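Local coordinates for aromatic-L-amino-acid decarboxylase (Catharanthus roseus, PDB 6EEW) that catalyses the pyridoxal 5'-phosphate-dependent decarboxylation of L-tryptophan to tryptamine and of 5-hydroxy-L-tryptophan to serotonin, working as a homodimer, at the interface of chains A and B. Coordinates in Å, arbitrary orientation; residue numbers count along the deposited sequence, not the author numbering. Chains: chain A/B, Aromatic-L-amino-acid decarboxylase.

The interface of chains A and B. Residues chain A 113, 324-326, 372; chain B 113, 117, 120, 372.
A:Tyr324 lays its ring against the last turn of helix 107-119 of chain B, where B:Thr117 meets it side chain to side chain at about a right angle. Methyl CG2 of B:Thr117 sits over the ring face at CG and CD2, 3.4 Å from CD2 of A:Tyr324, while the backbone carbonyl O lies off the CD2–CE2 edge, somewhat out of plane towards the methyl's side. That methyl stands anti to its own backbone N, which leaves the hydroxyl OG1 beside the N (chi1 -64°) and turned back to the helix, where it donates to the carbonyl O of B:Glu113 at 3.0 Å.

B:Asn120, just past the helix end, brings its amide CG 3.6 Å from CD2 of A:Tyr324 from the other side of the ring plane, beyond the edge, so this ring corner is held between B:Thr117 and B:Asn120. Its OD1 accepts the backbone N-H of A:Leu325 at 3.0 Å in a fairly straight bond (160° at H), the donor a little out of the carbonyl plane. Methyl CD1 of A:Leu325 also lies close to this amide oxygen, while CB of A:Leu325 rests on the aliphatic CG of B:Lys372 at 3.9 Å.

The B:Lys372 chain runs past the carbonyl of A:Leu325, just before the cis peptide bond to A:Asp326, and bends at chi3. Its amine NZ donates to OG1 of B:Thr117 at 2.9 Å and more weakly to the O of A:Leu325, so the threonine hydroxyl links lysine and helix within chain B.

Packing is slacker where the carboxylates meet the lysine tips. A:Lys372 and B:Glu113 reach toward each other tip to tip in a long salt bridge, NZ to OE1 4.0 Å. A:Glu113 and B:Lys372 also point tip to tip, but their charged atoms stay just short of a salt bridge; the neighbouring lysines may ease repulsion between the two carboxylates. Repeated by the two-fold axis, this patch contributes to the homodimer interface and probably steadies the loop following the cofactor-bearing Lys319 against the end of the partner's helix 107-119 and B:Asn120 beyond it.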
loop_
_atom_site.group_PDB
_atom_site.type_symbol
_atom_site.label_atom_id
_atom_site.label_comp_id
_atom_site.label_asym_id
_atom_site.label_seq_id
_atom_site.Cartn_x
_atom_site.Cartn_y
_atom_site.Cartn_z
ATOM N N GLU A 113 -0.230 -8.386 -12.525
ATOM C CA GLU A 113 -1.259 -7.885 -11.626
ATOM C C GLU A 113 -2.414 -8.870 -11.513
ATOM O O GLU A 113 -2.840 -9.218 -10.404
ATOM C CB GLU A 113 -1.750 -6.523 -12.107
ATOM C CG GLU A 113 -0.849 -5.383 -11.658
ATOM C CD GLU A 113 -1.094 -4.975 -10.195
ATOM O OE1 GLU A 113 -2.113 -5.423 -9.612
ATOM O OE2 GLU A 113 -0.272 -4.215 -9.626
ATOM N N TYR A 324 2.243 -1.263 -13.302
ATOM C CA TYR A 324 1.113 -0.443 -12.908
ATOM C C TYR A 324 1.330 0.046 -11.478
ATOM O O TYR A 324 2.211 -0.442 -10.760
ATOM C CB TYR A 324 -0.190 -1.237 -13.045
ATOM C CG TYR A 324 -0.649 -1.463 -14.479
ATOM C CD1 TYR A 324 -0.063 -2.432 -15.284
ATOM C CD2 TYR A 324 -1.691 -0.713 -15.015
ATOM C CE1 TYR A 324 -0.495 -2.641 -16.580
ATOM C CE2 TYR A 324 -2.118 -0.915 -16.310
ATOM C CZ TYR A 324 -1.525 -1.875 -17.082
ATOM O OH TYR A 324 -1.965 -2.062 -18.367
ATOM N N LEU A 325 0.542 1.038 -11.062
ATOM C CA LEU A 325 0.427 1.301 -9.630
ATOM C C LEU A 325 -0.106 0.057 -8.933
ATOM O O LEU A 325 -0.994 -0.615 -9.457
ATOM C CB LEU A 325 -0.515 2.474 -9.360
ATOM C CG LEU A 325 0.008 3.907 -9.446
ATOM C CD1 LEU A 325 0.202 4.316 -10.905
ATOM C CD2 LEU A 325 -0.920 4.863 -8.704
ATOM N N ASP A 326 0.436 -0.274 -7.759
ATOM C CA ASP A 326 1.559 0.393 -7.114
ATOM C C ASP A 326 2.792 -0.438 -7.340
ATOM O O ASP A 326 2.698 -1.653 -7.540
ATOM C CB ASP A 326 1.364 0.545 -5.598
ATOM C CG ASP A 326 0.255 1.496 -5.235
ATOM O OD1 ASP A 326 0.262 2.626 -5.769
ATOM O OD2 ASP A 326 -0.610 1.116 -4.402
ATOM N N LYS A 372 0.652 -8.045 -0.790
ATOM C CA LYS A 372 0.376 -8.821 -1.995
ATOM C C LYS A 372 1.645 -9.506 -2.509
ATOM O O LYS A 372 2.741 -9.351 -1.964
ATOM C CB LYS A 372 -0.237 -7.937 -3.079
ATOM C CG LYS A 372 -1.495 -7.241 -2.613
ATOM C CD LYS A 372 -2.238 -6.520 -3.723
ATOM C CE LYS A 372 -2.649 -7.454 -4.816
ATOM N NZ LYS A 372 -3.786 -6.885 -5.625
ATOM N N GLU B 113 -10.679 -4.944 -9.624
ATOM C CA GLU B 113 -9.218 -4.892 -9.646
ATOM C C GLU B 113 -8.688 -4.756 -11.073
ATOM O O GLU B 113 -7.841 -3.900 -11.362
ATOM C CB GLU B 113 -8.640 -6.132 -8.960
ATOM C CG GLU B 113 -8.566 -6.014 -7.438
ATOM C CD GLU B 113 -7.370 -5.178 -6.972
ATOM O OE1 GLU B 113 -6.478 -4.888 -7.799
ATOM O OE2 GLU B 113 -7.328 -4.784 -5.783
ATOM N N THR B 117 -6.914 -1.257 -12.290
ATOM C CA THR B 117 -5.518 -1.294 -12.697
ATOM C C THR B 117 -5.372 -0.796 -14.128
ATOM O O THR B 117 -4.569 0.103 -14.407
ATOM C CB THR B 117 -4.963 -2.713 -12.554
ATOM O OG1 THR B 117 -4.981 -3.105 -11.175
ATOM C CG2 THR B 117 -3.536 -2.779 -13.065
ATOM N N ASN B 120 -5.414 2.741 -14.365
ATOM C CA ASN B 120 -4.114 3.157 -13.824
ATOM C C ASN B 120 -4.036 4.665 -13.591
ATOM O O ASN B 120 -3.050 5.324 -13.929
ATOM C CB ASN B 120 -2.964 2.697 -14.725
ATOM C CG ASN B 120 -1.619 2.708 -14.007
ATOM O OD1 ASN B 120 -1.516 2.326 -12.835
ATOM N ND2 ASN B 120 -0.580 3.151 -14.709
ATOM N N LYS B 372 -4.319 4.308 -6.123
ATOM C CA LYS B 372 -5.130 3.686 -7.156
ATOM C C LYS B 372 -6.596 4.115 -7.016
ATOM O O LYS B 372 -7.000 4.833 -6.088
ATOM C CB LYS B 372 -5.033 2.162 -7.078
ATOM C CG LYS B 372 -3.636 1.600 -7.127
ATOM C CD LYS B 372 -3.619 0.068 -7.198
ATOM C CE LYS B 372 -4.357 -0.443 -8.423
ATOM N NZ LYS B 372 -3.934 -1.815 -8.803
#